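PDB 3EB7: insecticidal Delta-Endotoxin Cry8Ea1 from Bacillus Thuringiensis, which poisons the soil-dwelling larvae of Holotrichia parallela, probably by opening pores in gut-cell membranes as related three-domain Cry toxins do. Local coordinates for residues R228-E233 against D446-I451; T239-T244 against S431-S436; A69-E74 against P121-T126. All coordinates share one frame; numbering follows the deposited sequence.

Contact 1: R228-E233 against D446-I451; sequences RTYPME and DKITQI
The CG1-CD1 branch of Ile448 packs against Tyr230, Pro231 and Met232. With CG1 anti to its carbonyl carbon (chi1 -62°), the branch reaches Met232, whose CG lies 3.8 Å from Ile448 CG1 and whose chain crosses the isoleucine at about a right angle. The tip, Ile448 CD1, sits 4.0 Å from Pro231 CD and approaches the Tyr230 ring obliquely at CD2. Further along the ring, Gln450 NE2 is 3.4 Å from Tyr230 CE2, while the tyrosine hydroxyl is hydrogen-bonded to Glu584. Beyond this centre the backbones join: Ile448 N donates to Glu233 O over 3.0 Å, at the start of the parallel pairing of strands 234-235 and 448-452. At the outer edge Glu233 and Lys447 run side by side, pointing the same way, and Lys447 NZ forms a salt bridge with Glu233 OE1 at 2.8 Å, on the anti side and 30° out of the carboxylate plane. The linker from the last helix of the N-terminal bundle is thus fixed to the C-terminal domain by apolar contacts around Ile448, one backbone bond and an ion pair that, at a partly exposed edge, probably adds less than the other two.

Contact 2: T239-T244 against S431-S436; sequences TREVYT and SWTHRS
Ser431 CB rests over one face of the Tyr243 ring, 3.7 Å from its centroid, in a CH-pi contact displaced toward CE2 and CD2. The serine hydroxyl turns instead to Glu241: placed between its backbone N and carbonyl carbon (chi1 75°), Ser431 OG donates to Glu241 OE2 over 2.9 Å, arriving from above the carboxylate plane. That oxygen also takes a salt bridge from Arg272, and His275 binds OE1, so the carboxylate is held from several directions. Between these residues Val242 and Trp432 form an antiparallel hydrogen-bonded pair, Val242 N to Trp432 O at 3.0 Å and Trp432 N to Val242 O at 2.8 Å. On their face of the sheet the edge of the indole faces Val242 O and Thr244, and Trp432 NE1 donates to Thr244 OG1 at 3.2 Å, the hydroxyl oxygen lying 16° out of the ring plane. Strand 241-243 is an outer strand of a three-stranded sheet, one of the three sheets of the beta-prism domain of Cry toxins, and side chains of this segment touch helix 198-220 of the helical bundle. Toward Arg240 and His434 the pairing opens. A water bridges the backbones there, donating to Arg240 O and accepting from His434 N, each at 2.7 Å. The Arg240 guanidinium lies with one face on His434 CB and the opposite face on Val242 CG1, both toward the rim of the group, its plane 86° from the imidazole. Arg240 NH2 is engaged by Asp217 and His414, whereas the buried NH1, 3.7 Å from His434 CB, has no polar partner in the model. Ser436 fixes the histidine ring from beyond the strand: its backbone N donates to His434 ND1, and Ser436 OG also hydrogen-bonds that nitrogen.

Contact 3: A69-E74 against P121-T126; sequences AKALAE and PSFRVT
Ser122 OG donates to Glu74 OE2 in a short hydrogen bond of 2.6 Å, meeting the syn lone pair, on the side of the other carboxylate oxygen. Glu74 reaches across with CG anti to its own carbonyl carbon (chi1 -63°) and an extended chain beyond, which carries the carboxylate from helix 65-93 to the serine. The other oxygen, Glu74 OE1, stays 3.4 Å from the same hydroxyl, Ser122 OG. One turn earlier on the helix, the extended chain of Lys70 passes the serine, with its CE 4.1 Å from Ser122 OG; together with the hydroxyl donor, this nearby positive side chain may favour the ionised form of Glu74. Both segments belong to the helical bundle of the N-terminal domain, the part thought to insert into membranes in related toxins. Here the N-terminal part of helix 65-93 meets the 3-10 segment that follows helix 99-119, just where the chain leaves toward helix 133-153. Beside the polar bond lies a small apolar contact: Ala71 CB touches the rim of the Phe123 ring in its plane, 4.0 Å from CE2 and nearly as close to CD2. Glu74 OE2 approaches Phe123 CE2 obliquely at 4.3 Å, so the bonded carboxylate also borders the aromatic ring. Phe123 packs in addition on Val135, Tyr136 and Ala139 of helix 133-153, while Ala71 touches Met52 of helix 47-59, so the alanine-phenylalanine pair continues into neighbouring helices.

From the N terminus, contact 3 comes first: helix 65-93 meets the turn after helix 99-119, closing a largely helical loop within the N-terminal bundle. The chain then leaves helix 198-220 and enters contact 1 at 228-233, followed closely by contact 2 at 239-244. Contact 2 closes at 431-436, around most of the beta-prism domain, and contact 1 at 446-451, so contact 2 is nested inside it. Their centres lie about 23 Å apart. Contact 1 ties the linker to the C-terminal domain; contact 2 joins the entry strand 241-243 of the beta-prism domain to its late strand 427-434; contact 3 stands apart, its centre about 31 Å from that of contact 2.

Contact 1: R228-E233 against D446-I451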
# COMPACT_ATOMS: atom_id res chain seq x y z
N ARG A 228 -18.92 -13.85 -1.70
CA ARG A 228 -19.82 -13.87 -2.84
C ARG A 228 -19.20 -13.13 -4.02
O ARG A 228 -19.29 -13.59 -5.14
CB ARG A 228 -21.21 -13.32 -2.50
CG ARG A 228 -21.79 -13.98 -1.29
CD ARG A 228 -23.28 -13.87 -1.23
NE ARG A 228 -23.76 -14.31 0.08
CZ ARG A 228 -24.98 -14.08 0.56
NH1 ARG A 228 -25.88 -13.41 -0.17
NH2 ARG A 228 -25.32 -14.54 1.78
N THR A 229 -18.54 -11.99 -3.77
CA THR A 229 -17.87 -11.22 -4.83
C THR A 229 -16.53 -11.82 -5.23
O THR A 229 -16.15 -11.77 -6.41
CB THR A 229 -17.77 -9.74 -4.43
OG1 THR A 229 -19.07 -9.29 -4.07
CG2 THR A 229 -17.27 -8.84 -5.55
N TYR A 230 -15.83 -12.42 -4.27
CA TYR A 230 -14.55 -13.09 -4.50
C TYR A 230 -14.60 -14.55 -4.02
O TYR A 230 -14.07 -14.88 -2.95
CB TYR A 230 -13.39 -12.29 -3.85
CG TYR A 230 -13.31 -10.85 -4.35
CD1 TYR A 230 -14.06 -9.84 -3.74
CD2 TYR A 230 -12.53 -10.50 -5.46
CE1 TYR A 230 -14.03 -8.53 -4.22
CE2 TYR A 230 -12.47 -9.19 -5.93
CZ TYR A 230 -13.23 -8.22 -5.31
OH TYR A 230 -13.20 -6.94 -5.76
N PRO A 231 -15.29 -15.43 -4.79
CA PRO A 231 -15.51 -16.82 -4.36
C PRO A 231 -14.28 -17.73 -4.59
O PRO A 231 -14.32 -18.92 -4.29
CB PRO A 231 -16.68 -17.25 -5.25
CG PRO A 231 -16.43 -16.52 -6.55
CD PRO A 231 -15.94 -15.16 -6.09
N MET A 232 -13.20 -17.17 -5.11
CA MET A 232 -12.01 -17.94 -5.36
C MET A 232 -10.79 -17.05 -5.16
O MET A 232 -10.89 -15.82 -5.13
CB MET A 232 -12.02 -18.52 -6.79
CG MET A 232 -11.72 -17.53 -7.89
SD MET A 232 -12.12 -18.09 -9.56
CE MET A 232 -13.82 -17.56 -9.71
N GLU A 233 -9.64 -17.71 -5.06
CA GLU A 233 -8.35 -17.05 -4.96
C GLU A 233 -8.24 -15.79 -5.84
O GLU A 233 -8.54 -15.82 -7.05
CB GLU A 233 -7.26 -18.07 -5.30
CG GLU A 233 -5.86 -17.53 -5.11
CD GLU A 233 -4.85 -18.64 -4.88
OE1 GLU A 233 -3.67 -18.44 -5.27
OE2 GLU A 233 -5.25 -19.69 -4.30
N ASP A 446 -6.49 -19.39 -13.25
CA ASP A 446 -7.18 -20.04 -12.15
C ASP A 446 -7.44 -19.11 -10.95
O ASP A 446 -7.82 -19.57 -9.88
CB ASP A 446 -6.44 -21.35 -11.77
CG ASP A 446 -5.03 -21.14 -11.19
OD1 ASP A 446 -4.33 -20.11 -11.45
OD2 ASP A 446 -4.60 -22.06 -10.45
N LYS A 447 -7.27 -17.81 -11.15
CA LYS A 447 -7.49 -16.80 -10.13
C LYS A 447 -8.27 -15.62 -10.74
O LYS A 447 -8.30 -15.46 -11.96
CB LYS A 447 -6.13 -16.31 -9.63
CG LYS A 447 -5.37 -17.35 -8.88
CD LYS A 447 -3.89 -17.02 -8.80
CE LYS A 447 -3.06 -18.29 -8.48
NZ LYS A 447 -1.98 -18.02 -7.48
N ILE A 448 -8.91 -14.84 -9.89
CA ILE A 448 -9.40 -13.51 -10.22
C ILE A 448 -8.18 -12.58 -10.23
O ILE A 448 -7.47 -12.46 -9.22
CB ILE A 448 -10.48 -13.04 -9.17
CG1 ILE A 448 -11.70 -13.99 -9.21
CG2 ILE A 448 -10.86 -11.56 -9.40
CD1 ILE A 448 -12.78 -13.78 -8.16
N THR A 449 -7.88 -11.97 -11.38
CA THR A 449 -6.74 -11.05 -11.48
C THR A 449 -7.21 -9.62 -11.33
O THR A 449 -8.10 -9.18 -12.06
CB THR A 449 -5.97 -11.24 -12.82
OG1 THR A 449 -5.80 -12.65 -13.06
CG2 THR A 449 -4.63 -10.63 -12.73
N GLN A 450 -6.65 -8.88 -10.38
CA GLN A 450 -6.95 -7.44 -10.27
C GLN A 450 -5.85 -6.63 -10.93
O GLN A 450 -4.67 -6.85 -10.65
CB GLN A 450 -7.11 -6.99 -8.81
CG GLN A 450 -8.34 -7.60 -8.15
CD GLN A 450 -8.47 -7.19 -6.69
OE1 GLN A 450 -7.69 -6.38 -6.19
NE2 GLN A 450 -9.46 -7.71 -6.02
N ILE A 451 -6.25 -5.71 -11.82
CA ILE A 451 -5.32 -4.91 -12.59
C ILE A 451 -5.79 -3.49 -12.50
O ILE A 451 -6.70 -3.09 -13.24
CB ILE A 451 -5.29 -5.28 -14.11
CG1 ILE A 451 -5.29 -6.81 -14.32
CG2 ILE A 451 -4.12 -4.51 -14.82
CD1 ILE A 451 -3.91 -7.47 -14.36

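Contact 2: T239-T244 against S431-S436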
# COMPACT_ATOMS: atom_id res chain seq x y z
N THR A 239 -0.67 -0.30 -5.54
CA THR A 239 0.13 0.45 -6.50
C THR A 239 0.64 1.78 -6.01
O THR A 239 1.48 2.39 -6.66
CB THR A 239 -0.57 0.67 -7.87
OG1 THR A 239 -1.77 1.45 -7.68
CG2 THR A 239 -0.83 -0.69 -8.62
N ARG A 240 0.13 2.24 -4.87
CA ARG A 240 0.63 3.49 -4.25
C ARG A 240 2.13 3.47 -4.01
O ARG A 240 2.71 2.41 -3.68
CB ARG A 240 -0.10 3.77 -2.93
CG ARG A 240 0.50 3.09 -1.68
CD ARG A 240 0.30 1.58 -1.59
NE ARG A 240 0.96 0.97 -0.42
CZ ARG A 240 2.26 0.69 -0.34
NH1 ARG A 240 3.09 0.98 -1.36
NH2 ARG A 240 2.76 0.12 0.77
N GLU A 241 2.75 4.63 -4.16
CA GLU A 241 4.14 4.87 -3.78
C GLU A 241 4.16 5.39 -2.35
O GLU A 241 3.33 6.25 -2.01
CB GLU A 241 4.70 6.01 -4.61
CG GLU A 241 5.52 5.61 -5.80
CD GLU A 241 6.02 6.86 -6.54
OE1 GLU A 241 5.26 7.88 -6.56
OE2 GLU A 241 7.17 6.83 -7.05
N VAL A 242 5.12 4.91 -1.55
CA VAL A 242 5.43 5.48 -0.23
C VAL A 242 6.82 6.10 -0.28
O VAL A 242 7.67 5.69 -1.08
CB VAL A 242 5.35 4.43 0.94
CG1 VAL A 242 3.88 3.93 1.16
CG2 VAL A 242 6.29 3.25 0.71
N TYR A 243 7.06 7.11 0.54
CA TYR A 243 8.33 7.78 0.56
C TYR A 243 9.00 7.61 1.91
O TYR A 243 8.37 7.85 2.95
CB TYR A 243 8.14 9.25 0.26
CG TYR A 243 7.61 9.53 -1.13
CD1 TYR A 243 6.26 9.32 -1.47
CD2 TYR A 243 8.45 10.04 -2.10
CE1 TYR A 243 5.77 9.61 -2.78
CE2 TYR A 243 7.97 10.34 -3.41
CZ TYR A 243 6.65 10.13 -3.72
OH TYR A 243 6.23 10.44 -4.98
N THR A 244 10.28 7.19 1.90
CA THR A 244 11.06 7.08 3.14
C THR A 244 11.48 8.46 3.63
O THR A 244 11.32 9.44 2.91
CB THR A 244 12.28 6.10 3.03
OG1 THR A 244 13.01 6.37 1.83
CG2 THR A 244 11.81 4.65 3.01
N SER A 431 11.49 6.95 -3.02
CA SER A 431 10.13 6.40 -3.07
C SER A 431 10.12 4.93 -3.45
O SER A 431 11.03 4.44 -4.10
CB SER A 431 9.21 7.21 -4.01
OG SER A 431 9.50 6.92 -5.37
N TRP A 432 9.08 4.24 -3.04
CA TRP A 432 9.05 2.79 -3.12
C TRP A 432 7.68 2.29 -3.50
O TRP A 432 6.69 2.87 -3.08
CB TRP A 432 9.40 2.20 -1.74
CG TRP A 432 10.69 2.70 -1.18
CD1 TRP A 432 10.94 3.94 -0.64
CD2 TRP A 432 11.89 1.96 -1.06
NE1 TRP A 432 12.24 4.00 -0.22
CE2 TRP A 432 12.84 2.79 -0.47
CE3 TRP A 432 12.26 0.66 -1.41
CZ2 TRP A 432 14.15 2.37 -0.22
CZ3 TRP A 432 13.55 0.24 -1.15
CH2 TRP A 432 14.48 1.09 -0.57
N THR A 433 7.64 1.16 -4.21
CA THR A 433 6.39 0.48 -4.56
C THR A 433 6.32 -0.84 -3.85
O THR A 433 7.35 -1.43 -3.53
CB THR A 433 6.19 0.30 -6.09
OG1 THR A 433 7.31 -0.37 -6.65
CG2 THR A 433 5.99 1.67 -6.79
N HIS A 434 5.09 -1.30 -3.58
CA HIS A 434 4.81 -2.57 -2.89
C HIS A 434 5.09 -3.82 -3.75
O HIS A 434 4.84 -3.85 -4.99
CB HIS A 434 3.35 -2.57 -2.35
CG HIS A 434 3.09 -3.60 -1.29
ND1 HIS A 434 2.73 -4.90 -1.58
CD2 HIS A 434 3.14 -3.52 0.06
CE1 HIS A 434 2.60 -5.58 -0.46
NE2 HIS A 434 2.83 -4.76 0.55
N ARG A 435 5.61 -4.86 -3.08
CA ARG A 435 5.87 -6.15 -3.69
C ARG A 435 4.66 -6.72 -4.44
O ARG A 435 4.83 -7.33 -5.49
CB ARG A 435 6.35 -7.15 -2.62
CG ARG A 435 6.67 -8.58 -3.10
CD ARG A 435 8.01 -8.68 -3.84
NE ARG A 435 8.44 -10.07 -4.09
CZ ARG A 435 9.05 -10.87 -3.19
NH1 ARG A 435 9.29 -10.47 -1.95
NH2 ARG A 435 9.40 -12.11 -3.54
N SER A 436 3.43 -6.52 -3.95
CA SER A 436 2.23 -7.11 -4.63
C SER A 436 1.98 -6.60 -6.05
O SER A 436 1.24 -7.18 -6.80
CB SER A 436 0.95 -6.88 -3.80
OG SER A 436 0.77 -5.50 -3.52
O HOH W 1 3.07 0.00 -4.85

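Contact 3: A69-E74 against P121-T126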
# COMPACT_ATOMS: atom_id res chain seq x y z
N ALA A 69 -6.32 1.84 29.16
CA ALA A 69 -6.52 0.68 30.06
C ALA A 69 -7.64 -0.24 29.59
O ALA A 69 -7.46 -1.47 29.55
CB ALA A 69 -6.80 1.12 31.49
N LYS A 70 -8.78 0.36 29.22
CA LYS A 70 -9.94 -0.40 28.76
C LYS A 70 -9.72 -1.13 27.44
O LYS A 70 -9.98 -2.33 27.35
CB LYS A 70 -11.14 0.52 28.67
CG LYS A 70 -12.46 -0.18 28.60
CD LYS A 70 -13.58 0.88 28.74
CE LYS A 70 -14.90 0.37 28.16
NZ LYS A 70 -16.06 1.30 28.41
N ALA A 71 -9.26 -0.43 26.41
CA ALA A 71 -8.94 -1.05 25.11
C ALA A 71 -7.95 -2.23 25.30
O ALA A 71 -8.15 -3.30 24.78
CB ALA A 71 -8.39 -0.01 24.15
N LEU A 72 -6.90 -2.03 26.09
CA LEU A 72 -5.91 -3.08 26.36
C LEU A 72 -6.51 -4.31 27.02
O LEU A 72 -6.15 -5.43 26.65
CB LEU A 72 -4.76 -2.51 27.21
CG LEU A 72 -3.44 -2.05 26.60
CD1 LEU A 72 -3.41 -1.84 25.05
CD2 LEU A 72 -2.85 -0.85 27.36
N ALA A 73 -7.42 -4.10 27.97
CA ALA A 73 -8.11 -5.22 28.63
C ALA A 73 -9.04 -5.98 27.69
O ALA A 73 -9.04 -7.21 27.64
CB ALA A 73 -8.87 -4.75 29.88
N GLU A 74 -9.82 -5.22 26.93
CA GLU A 74 -10.70 -5.78 25.90
C GLU A 74 -9.95 -6.53 24.81
O GLU A 74 -10.41 -7.58 24.37
CB GLU A 74 -11.54 -4.67 25.28
CG GLU A 74 -12.45 -4.00 26.30
CD GLU A 74 -13.29 -2.87 25.71
OE1 GLU A 74 -14.38 -2.62 26.23
OE2 GLU A 74 -12.87 -2.21 24.74
N PRO A 121 -16.29 0.37 19.58
CA PRO A 121 -16.36 1.79 20.01
C PRO A 121 -15.21 2.24 20.90
O PRO A 121 -14.89 3.42 20.92
CB PRO A 121 -17.71 1.89 20.72
CG PRO A 121 -18.57 0.77 20.14
CD PRO A 121 -17.52 -0.36 19.96
N SER A 122 -14.58 1.29 21.59
CA SER A 122 -13.38 1.57 22.42
C SER A 122 -12.15 1.93 21.61
O SER A 122 -11.21 2.48 22.16
CB SER A 122 -13.01 0.36 23.28
OG SER A 122 -14.07 0.01 24.15
N PHE A 123 -12.14 1.59 20.32
CA PHE A 123 -11.02 1.88 19.42
C PHE A 123 -11.23 3.17 18.60
O PHE A 123 -10.47 3.48 17.66
CB PHE A 123 -10.77 0.65 18.53
CG PHE A 123 -10.80 -0.67 19.28
CD1 PHE A 123 -11.34 -1.80 18.69
CD2 PHE A 123 -10.28 -0.76 20.60
CE1 PHE A 123 -11.37 -3.03 19.38
CE2 PHE A 123 -10.31 -1.98 21.31
CZ PHE A 123 -10.86 -3.12 20.69
N ARG A 124 -12.25 3.95 18.96
CA ARG A 124 -12.50 5.23 18.31
C ARG A 124 -13.13 6.18 19.31
O ARG A 124 -14.06 6.94 18.97
CB ARG A 124 -13.38 5.08 17.06
CG ARG A 124 -14.62 4.26 17.32
CD ARG A 124 -15.69 4.55 16.29
NE ARG A 124 -16.81 3.61 16.34
CZ ARG A 124 -17.91 3.76 17.09
NH1 ARG A 124 -18.07 4.81 17.89
NH2 ARG A 124 -18.84 2.83 17.02
N VAL A 125 -12.61 6.14 20.53
CA VAL A 125 -13.06 7.05 21.60
C VAL A 125 -12.92 8.49 21.11
O VAL A 125 -11.87 8.87 20.52
CB VAL A 125 -12.30 6.83 22.93
CG1 VAL A 125 -12.79 7.82 24.04
CG2 VAL A 125 -12.43 5.39 23.37
N THR A 126 -13.99 9.27 21.33
CA THR A 126 -14.10 10.67 20.91
C THR A 126 -12.92 11.47 21.45
O THR A 126 -12.69 11.47 22.65
CB THR A 126 -15.44 11.32 21.40
OG1 THR A 126 -16.54 10.71 20.72
CG2 THR A 126 -15.49 12.84 21.13